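Local structure of phosphatidylinositol-specific phospholipase C (Listeria monocytogenes, 2PLC) at residues 188-202 against 229-241. The protein is a bacterial phosphatidylinositol-specific phospholipase C, a single-chain enzyme built on a TIM-barrel type of fold. Numbering follows the deposited sequence.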
ATOM      1  N   GLY A 188      -0.275   6.474  19.137  1.00 23.75           N
ATOM      2  CA  GLY A 188      -1.239   7.247  19.899  1.00 23.80           C
ATOM      3  C   GLY A 188      -1.347   8.752  19.733  1.00 28.27           C
ATOM      4  O   GLY A 188      -1.345   9.464  20.735  1.00 29.42           O
ATOM      5  N   PRO A 189      -1.435   9.278  18.503  1.00 24.65           N
ATOM      6  CA  PRO A 189      -1.547  10.731  18.361  1.00 21.56           C
ATOM      7  C   PRO A 189      -2.997  11.149  18.598  1.00 23.03           C
ATOM      8  O   PRO A 189      -3.898  10.316  18.525  1.00 22.62           O
ATOM      9  CB  PRO A 189      -1.163  10.945  16.900  1.00 17.28           C
ATOM     10  CG  PRO A 189      -1.741   9.739  16.245  1.00 15.47           C
ATOM     11  CD  PRO A 189      -1.341   8.628  17.182  1.00 19.41           C
ATOM     12  N   SER A 190      -3.226  12.414  18.936  1.00 20.25           N
ATOM     13  CA  SER A 190      -4.591  12.888  19.119  1.00 16.57           C
ATOM     14  C   SER A 190      -5.183  13.002  17.714  1.00 16.09           C
ATOM     15  O   SER A 190      -4.451  13.160  16.739  1.00 20.08           O
ATOM     16  CB  SER A 190      -4.604  14.253  19.803  1.00 20.35           C
ATOM     17  OG  SER A 190      -3.940  15.213  19.010  1.00 26.84           O
ATOM     18  N   VAL A 191      -6.501  12.891  17.604  1.00 21.20           N
ATOM     19  CA  VAL A 191      -7.159  12.989  16.310  1.00 18.45           C
ATOM     20  C   VAL A 191      -6.818  14.310  15.607  1.00 23.09           C
ATOM     21  O   VAL A 191      -6.524  14.314  14.417  1.00 22.82           O
ATOM     22  CB  VAL A 191      -8.685  12.820  16.467  1.00 18.93           C
ATOM     23  CG1 VAL A 191      -9.401  13.098  15.156  1.00 18.04           C
ATOM     24  CG2 VAL A 191      -8.990  11.408  16.947  1.00 16.39           C
ATOM     25  N   LYS A 192      -6.809  15.413  16.360  1.00 19.62           N
ATOM     26  CA  LYS A 192      -6.495  16.743  15.823  1.00 19.92           C
ATOM     27  C   LYS A 192      -5.083  16.792  15.235  1.00 17.02           C
ATOM     28  O   LYS A 192      -4.890  17.226  14.101  1.00 21.88           O
ATOM     29  CB  LYS A 192      -6.653  17.820  16.912  1.00 23.32           C
ATOM     30  CG  LYS A 192      -7.873  18.755  16.743  1.00 43.22           C
ATOM     31  CD  LYS A 192      -7.591  19.963  15.809  1.00 59.30           C
ATOM     32  CE  LYS A 192      -8.846  20.847  15.552  1.00 59.26           C
ATOM     33  NZ  LYS A 192      -8.679  21.900  14.487  1.00 38.07           N
ATOM     34  N   THR A 193      -4.106  16.302  15.989  1.00 14.87           N
ATOM     35  CA  THR A 193      -2.722  16.293  15.528  1.00 21.44           C
ATOM     36  C   THR A 193      -2.540  15.384  14.316  1.00 19.12           C
ATOM     37  O   THR A 193      -1.911  15.774  13.335  1.00 27.31           O
ATOM     38  CB  THR A 193      -1.763  15.847  16.652  1.00 19.26           C
ATOM     39  OG1 THR A 193      -1.836  16.787  17.732  1.00 31.28           O
ATOM     40  CG2 THR A 193      -0.328  15.772  16.147  1.00 14.82           C
ATOM     41  N   LYS A 194      -3.097  14.179  14.387  1.00 20.78           N
ATOM     42  CA  LYS A 194      -2.992  13.217  13.295  1.00 20.34           C
ATOM     43  C   LYS A 194      -3.594  13.783  12.007  1.00 21.83           C
ATOM     44  O   LYS A 194      -3.051  13.584  10.915  1.00 23.20           O
ATOM     45  CB  LYS A 194      -3.687  11.908  13.674  1.00 15.35           C
ATOM     46  CG  LYS A 194      -3.607  10.809  12.622  1.00 16.04           C
ATOM     47  CD  LYS A 194      -2.179  10.310  12.391  1.00 16.31           C
ATOM     48  CE  LYS A 194      -2.171   9.155  11.382  1.00 14.94           C
ATOM     49  NZ  LYS A 194      -0.813   8.588  11.129  1.00 10.14           N
ATOM     50  N   PHE A 195      -4.704  14.506  12.138  1.00 17.35           N
ATOM     51  CA  PHE A 195      -5.351  15.088  10.971  1.00 12.57           C
ATOM     52  C   PHE A 195      -4.443  16.153  10.346  1.00 18.25           C
ATOM     53  O   PHE A 195      -4.312  16.223   9.120  1.00 19.13           O
ATOM     54  CB  PHE A 195      -6.711  15.685  11.343  1.00 15.40           C
ATOM     55  CG  PHE A 195      -7.505  16.145  10.159  1.00 12.50           C
ATOM     56  CD1 PHE A 195      -7.790  15.270   9.118  1.00 13.64           C
ATOM     57  CD2 PHE A 195      -7.940  17.462  10.064  1.00 19.08           C
ATOM     58  CE1 PHE A 195      -8.496  15.701   7.995  1.00 15.81           C
ATOM     59  CE2 PHE A 195      -8.647  17.900   8.938  1.00 17.32           C
ATOM     60  CZ  PHE A 195      -8.924  17.014   7.903  1.00 13.30           C
ATOM     61  N   LYS A 196      -3.803  16.962  11.190  1.00 16.07           N
ATOM     62  CA  LYS A 196      -2.899  18.005  10.717  1.00 18.55           C
ATOM     63  C   LYS A 196      -1.768  17.397   9.893  1.00 20.63           C
ATOM     64  O   LYS A 196      -1.481  17.862   8.788  1.00 22.16           O
ATOM     65  CB  LYS A 196      -2.344  18.812  11.897  1.00 16.16           C
ATOM     66  CG  LYS A 196      -3.165  20.066  12.223  1.00 29.88           C
ATOM     67  CD  LYS A 196      -2.845  20.657  13.601  1.00 38.44           C
ATOM     68  CE  LYS A 196      -1.360  20.986  13.781  1.00 55.02           C
ATOM     69  NZ  LYS A 196      -0.876  22.107  12.913  1.00 66.62           N
ATOM     70  N   GLU A 197      -1.174  16.320  10.410  1.00 18.04           N
ATOM     71  CA  GLU A 197      -0.081  15.630   9.730  1.00 14.12           C
ATOM     72  C   GLU A 197      -0.527  15.033   8.404  1.00 16.45           C
ATOM     73  O   GLU A 197       0.244  14.982   7.444  1.00 14.34           O
ATOM     74  CB  GLU A 197       0.490  14.533  10.625  1.00 14.41           C
ATOM     75  CG  GLU A 197       1.094  15.067  11.906  1.00 18.02           C
ATOM     76  CD  GLU A 197       1.510  13.967  12.850  1.00 28.41           C
ATOM     77  OE1 GLU A 197       0.747  12.989  13.000  1.00 29.02           O
ATOM     78  OE2 GLU A 197       2.597  14.081  13.452  1.00 36.34           O
ATOM     79  N   ILE A 198      -1.768  14.561   8.355  1.00 16.91           N
ATOM     80  CA  ILE A 198      -2.301  13.989   7.123  1.00 13.38           C
ATOM     81  C   ILE A 198      -2.466  15.110   6.097  1.00 17.33           C
ATOM     82  O   ILE A 198      -1.936  15.021   4.994  1.00 16.78           O
ATOM     83  CB  ILE A 198      -3.654  13.258   7.369  1.00 13.09           C
ATOM     84  CG1 ILE A 198      -3.421  12.006   8.219  1.00 11.50           C
ATOM     85  CG2 ILE A 198      -4.295  12.861   6.041  1.00 10.86           C
ATOM     86  CD1 ILE A 198      -4.698  11.342   8.706  1.00 12.81           C
ATOM     87  N   VAL A 199      -3.138  16.190   6.497  1.00 14.90           N
ATOM     88  CA  VAL A 199      -3.370  17.348   5.629  1.00 16.87           C
ATOM     89  C   VAL A 199      -2.067  17.975   5.117  1.00 16.32           C
ATOM     90  O   VAL A 199      -1.938  18.275   3.926  1.00 18.99           O
ATOM     91  CB  VAL A 199      -4.217  18.424   6.360  1.00 15.72           C
ATOM     92  CG1 VAL A 199      -4.259  19.707   5.565  1.00 14.50           C
ATOM     93  CG2 VAL A 199      -5.636  17.918   6.559  1.00 14.18           C
ATOM     94  N   GLN A 200      -1.100  18.155   6.012  1.00 19.82           N
ATOM     95  CA  GLN A 200       0.187  18.735   5.637  1.00 15.91           C
ATOM     96  C   GLN A 200       0.927  17.880   4.607  1.00 16.66           C
ATOM     97  O   GLN A 200       1.486  18.406   3.646  1.00 19.77           O
ATOM     98  CB  GLN A 200       1.057  18.939   6.877  1.00 13.45           C
ATOM     99  CG  GLN A 200       0.565  20.047   7.784  1.00 16.42           C
ATOM    100  CD  GLN A 200       1.377  20.169   9.057  1.00 26.80           C
ATOM    101  OE1 GLN A 200       2.429  19.541   9.198  1.00 26.04           O
ATOM    102  NE2 GLN A 200       0.887  20.975   9.999  1.00 22.21           N
ATOM    103  N   THR A 201       0.902  16.562   4.799  1.00 17.82           N
ATOM    104  CA  THR A 201       1.571  15.626   3.897  1.00 15.36           C
ATOM    105  C   THR A 201       0.892  15.561   2.537  1.00 18.56           C
ATOM    106  O   THR A 201       1.554  15.401   1.515  1.00 25.32           O
ATOM    107  CB  THR A 201       1.641  14.226   4.526  1.00 15.97           C
ATOM    108  OG1 THR A 201       2.279  14.334   5.802  1.00 13.16           O
ATOM    109  CG2 THR A 201       2.448  13.269   3.649  1.00 10.18           C
ATOM    110  N   ALA A 202      -0.430  15.706   2.528  1.00 11.72           N
ATOM    111  CA  ALA A 202      -1.194  15.689   1.288  1.00 15.37           C
ATOM    112  C   ALA A 202      -0.891  16.973   0.526  1.00 22.22           C
ATOM    113  O   ALA A 202      -0.796  16.973  -0.700  1.00 18.67           O
ATOM    114  CB  ALA A 202      -2.671  15.610   1.589  1.00 15.72           C
ATOM    115  N   TYR A 229     -10.186   5.244  15.476  1.00 16.47           N
ATOM    116  CA  TYR A 229      -9.452   6.275  14.744  1.00 15.30           C
ATOM    117  C   TYR A 229     -10.012   6.468  13.338  1.00 19.74           C
ATOM    118  O   TYR A 229     -10.197   7.602  12.888  1.00 24.09           O
ATOM    119  CB  TYR A 229      -7.976   5.903  14.621  1.00  8.14           C
ATOM    120  CG  TYR A 229      -7.089   6.412  15.730  1.00 15.35           C
ATOM    121  CD1 TYR A 229      -6.724   7.759  15.792  1.00 11.43           C
ATOM    122  CD2 TYR A 229      -6.581   5.546  16.701  1.00 15.04           C
ATOM    123  CE1 TYR A 229      -5.875   8.232  16.788  1.00 11.22           C
ATOM    124  CE2 TYR A 229      -5.729   6.013  17.707  1.00 13.51           C
ATOM    125  CZ  TYR A 229      -5.381   7.358  17.740  1.00 15.64           C
ATOM    126  OH  TYR A 229      -4.538   7.831  18.726  1.00 20.15           O
ATOM    127  N   ALA A 230     -10.258   5.354  12.648  1.00 14.50           N
ATOM    128  CA  ALA A 230     -10.776   5.365  11.283  1.00 15.54           C
ATOM    129  C   ALA A 230     -12.152   6.002  11.203  1.00 16.25           C
ATOM    130  O   ALA A 230     -12.446   6.741  10.261  1.00 20.97           O
ATOM    131  CB  ALA A 230     -10.816   3.945  10.724  1.00 14.93           C
ATOM    132  N   ALA A 231     -12.988   5.718  12.197  1.00 20.44           N
ATOM    133  CA  ALA A 231     -14.336   6.275  12.254  1.00 20.33           C
ATOM    134  C   ALA A 231     -14.292   7.797  12.390  1.00 21.28           C
ATOM    135  O   ALA A 231     -15.167   8.501  11.888  1.00 22.72           O
ATOM    136  CB  ALA A 231     -15.102   5.664  13.404  1.00 21.55           C
ATOM    137  N   ALA A 232     -13.256   8.306  13.050  1.00 18.78           N
ATOM    138  CA  ALA A 232     -13.109   9.746  13.225  1.00 16.39           C
ATOM    139  C   ALA A 232     -12.429  10.411  12.036  1.00 21.37           C
ATOM    140  O   ALA A 232     -12.904  11.432  11.541  1.00 26.52           O
ATOM    141  CB  ALA A 232     -12.315  10.040  14.491  1.00 17.02           C
ATOM    142  N   LEU A 233     -11.368   9.773  11.541  1.00 16.85           N
ATOM    143  CA  LEU A 233     -10.543  10.297  10.459  1.00 16.05           C
ATOM    144  C   LEU A 233     -10.898  10.131   8.986  1.00 21.08           C
ATOM    145  O   LEU A 233     -10.744  11.083   8.214  1.00 25.69           O
ATOM    146  CB  LEU A 233      -9.102   9.843  10.669  1.00 15.37           C
ATOM    147  CG  LEU A 233      -8.422  10.457  11.889  1.00 15.16           C
ATOM    148  CD1 LEU A 233      -7.205   9.654  12.296  1.00  8.51           C
ATOM    149  CD2 LEU A 233      -8.062  11.890  11.584  1.00 13.12           C
ATOM    150  N   ASN A 234     -11.323   8.939   8.575  1.00 22.04           N
ATOM    151  CA  ASN A 234     -11.639   8.695   7.165  1.00 18.25           C
ATOM    152  C   ASN A 234     -12.585   9.712   6.545  1.00 18.78           C
ATOM    153  O   ASN A 234     -12.364  10.162   5.424  1.00 27.01           O
ATOM    154  CB  ASN A 234     -12.177   7.277   6.956  1.00 19.45           C
ATOM    155  CG  ASN A 234     -11.122   6.210   7.182  1.00 20.74           C
ATOM    156  OD1 ASN A 234      -9.951   6.513   7.401  1.00 15.00           O
ATOM    157  ND2 ASN A 234     -11.537   4.950   7.127  1.00 18.81           N
ATOM    158  N   ASN A 235     -13.621  10.093   7.285  1.00 24.09           N
ATOM    159  CA  ASN A 235     -14.593  11.069   6.802  1.00 24.42           C
ATOM    160  C   ASN A 235     -13.989  12.466   6.673  1.00 26.47           C
ATOM    161  O   ASN A 235     -14.255  13.183   5.706  1.00 31.25           O
ATOM    162  CB  ASN A 235     -15.802  11.112   7.732  1.00 41.62           C
ATOM    163  CG  ASN A 235     -17.057  10.628   7.055  1.00 62.25           C
ATOM    164  OD1 ASN A 235     -17.933  11.424   6.717  1.00 72.40           O
ATOM    165  ND2 ASN A 235     -17.142   9.319   6.825  1.00 65.54           N
ATOM    166  N   LYS A 236     -13.178  12.846   7.659  1.00 19.32           N
ATOM    167  CA  LYS A 236     -12.533  14.148   7.654  1.00 20.07           C
ATOM    168  C   LYS A 236     -11.610  14.241   6.451  1.00 22.75           C
ATOM    169  O   LYS A 236     -11.593  15.254   5.753  1.00 22.88           O
ATOM    170  CB  LYS A 236     -11.753  14.366   8.948  1.00 17.47           C
ATOM    171  CG  LYS A 236     -12.642  14.523  10.160  1.00 27.70           C
ATOM    172  CD  LYS A 236     -11.842  14.575  11.461  1.00 29.83           C
ATOM    173  CE  LYS A 236     -10.989  15.821  11.552  1.00 30.99           C
ATOM    174  NZ  LYS A 236     -11.821  17.051  11.446  1.00 35.18           N
ATOM    175  N   VAL A 237     -10.866  13.164   6.202  1.00 20.23           N
ATOM    176  CA  VAL A 237      -9.944  13.112   5.072  1.00 19.74           C
ATOM    177  C   VAL A 237     -10.714  13.105   3.749  1.00 18.88           C
ATOM    178  O   VAL A 237     -10.289  13.711   2.771  1.00 22.40           O
ATOM    179  CB  VAL A 237      -9.021  11.875   5.162  1.00 22.49           C
ATOM    180  CG1 VAL A 237      -8.175  11.744   3.900  1.00 25.44           C
ATOM    181  CG2 VAL A 237      -8.121  11.989   6.385  1.00 13.67           C
ATOM    182  N   GLU A 238     -11.861  12.439   3.733  1.00 16.77           N
ATOM    183  CA  GLU A 238     -12.686  12.371   2.535  1.00 20.18           C
ATOM    184  C   GLU A 238     -13.186  13.755   2.109  1.00 24.78           C
ATOM    185  O   GLU A 238     -13.176  14.084   0.921  1.00 28.26           O
ATOM    186  CB  GLU A 238     -13.869  11.443   2.767  1.00 22.20           C
ATOM    187  CG  GLU A 238     -14.691  11.174   1.524  1.00 25.96           C
ATOM    188  CD  GLU A 238     -15.880  10.271   1.791  1.00 32.74           C
ATOM    189  OE1 GLU A 238     -15.929   9.611   2.856  1.00 37.22           O
ATOM    190  OE2 GLU A 238     -16.773  10.221   0.922  1.00 37.10           O
ATOM    191  N   GLN A 239     -13.614  14.559   3.081  1.00 26.74           N
ATOM    192  CA  GLN A 239     -14.106  15.911   2.815  1.00 30.26           C
ATOM    193  C   GLN A 239     -12.986  16.831   2.357  1.00 31.69           C
ATOM    194  O   GLN A 239     -13.200  17.729   1.544  1.00 30.64           O
ATOM    195  CB  GLN A 239     -14.747  16.497   4.062  1.00 35.89           C
ATOM    196  CG  GLN A 239     -16.100  15.920   4.378  1.00 51.97           C
ATOM    197  CD  GLN A 239     -16.598  16.365   5.732  1.00 63.52           C
ATOM    198  OE1 GLN A 239     -16.348  17.495   6.158  1.00 66.20           O
ATOM    199  NE2 GLN A 239     -17.295  15.472   6.429  1.00 69.25           N
ATOM    200  N   PHE A 240     -11.797  16.609   2.907  1.00 25.95           N
ATOM    201  CA  PHE A 240     -10.625  17.393   2.562  1.00 20.46           C
ATOM    202  C   PHE A 240     -10.248  17.152   1.101  1.00 27.14           C
ATOM    203  O   PHE A 240      -9.931  18.094   0.375  1.00 30.50           O
ATOM    204  CB  PHE A 240      -9.467  17.014   3.477  1.00 24.19           C
ATOM    205  CG  PHE A 240      -8.180  17.686   3.128  1.00 28.86           C
ATOM    206  CD1 PHE A 240      -8.021  19.053   3.320  1.00 29.00           C
ATOM    207  CD2 PHE A 240      -7.116  16.950   2.616  1.00 33.80           C
ATOM    208  CE1 PHE A 240      -6.820  19.678   3.011  1.00 32.39           C
ATOM    209  CE2 PHE A 240      -5.908  17.567   2.301  1.00 39.00           C
ATOM    210  CZ  PHE A 240      -5.760  18.935   2.500  1.00 32.11           C
ATOM    211  N   VAL A 241     -10.308  15.888   0.680  1.00 26.13           N
ATOM    212  CA  VAL A 241      -9.987  15.497  -0.688  1.00 23.07           C
ATOM    213  C   VAL A 241     -11.034  16.052  -1.653  1.00 26.85           C
ATOM    214  O   VAL A 241     -10.700  16.498  -2.747  1.00 30.99           O
ATOM    215  CB  VAL A 241      -9.907  13.963  -0.825  1.00 20.22           C
ATOM    216  CG1 VAL A 241      -9.575  13.574  -2.255  1.00 20.73           C
ATOM    217  CG2 VAL A 241      -8.855  13.410   0.127  1.00 22.03           C
TER
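Phe195 lies between Lys236 of the facing helix and Val199 one turn further along its own. Its CG stands anti to the backbone N (chi1 -173°), which carries the ring across to helix 229-241. There the Lys236 chain, bent at both chi3 and chi4, folds over one face, with CE 3.8 Å from the centroid of the Phe195 ring in a CH-pi contact. Lys236 NZ follows over the same face at cation-pi distance, 4.4 Å from that centroid, while CG2 of Val199 covers the opposite face near the rim. The same methyl also makes a CH-pi contact with the Phe240 ring, 4.0 Å above its centre, so Val199 serves two aromatic rings at once. CG1 of Val199 presses on Phe240 CZ at 3.5 Å, and CB of Ala202 meets that ring at its edge. Deeper in, Leu233 puts CD2 against Val191 CG1 and Phe195 CB, and CD1 against the aliphatic part of Lys194, whose bent chain takes its ammonium away to the carbonyls of Asp185 and His216. Ile198 CG2 and Val237 CG2 touch at 3.9 Å. At the N-terminal end Tyr229 OH donates to Pro189 O (2.6 Å), approaching in the carbonyl plane; this ties the helix to the turn just before Ser190, the N-cap residue whose OG accepts from Thr193 N. The axes of segments 191-202 and 229-241 come within 10.6 Å of each other and cross at -37°, with the N-to-C directions roughly aligned. Such side-by-side packing of helices that follow the successive parallel strands 180-183 and 212-216 is characteristic of the outer helical layer of a TIM-type beta/alpha barrel.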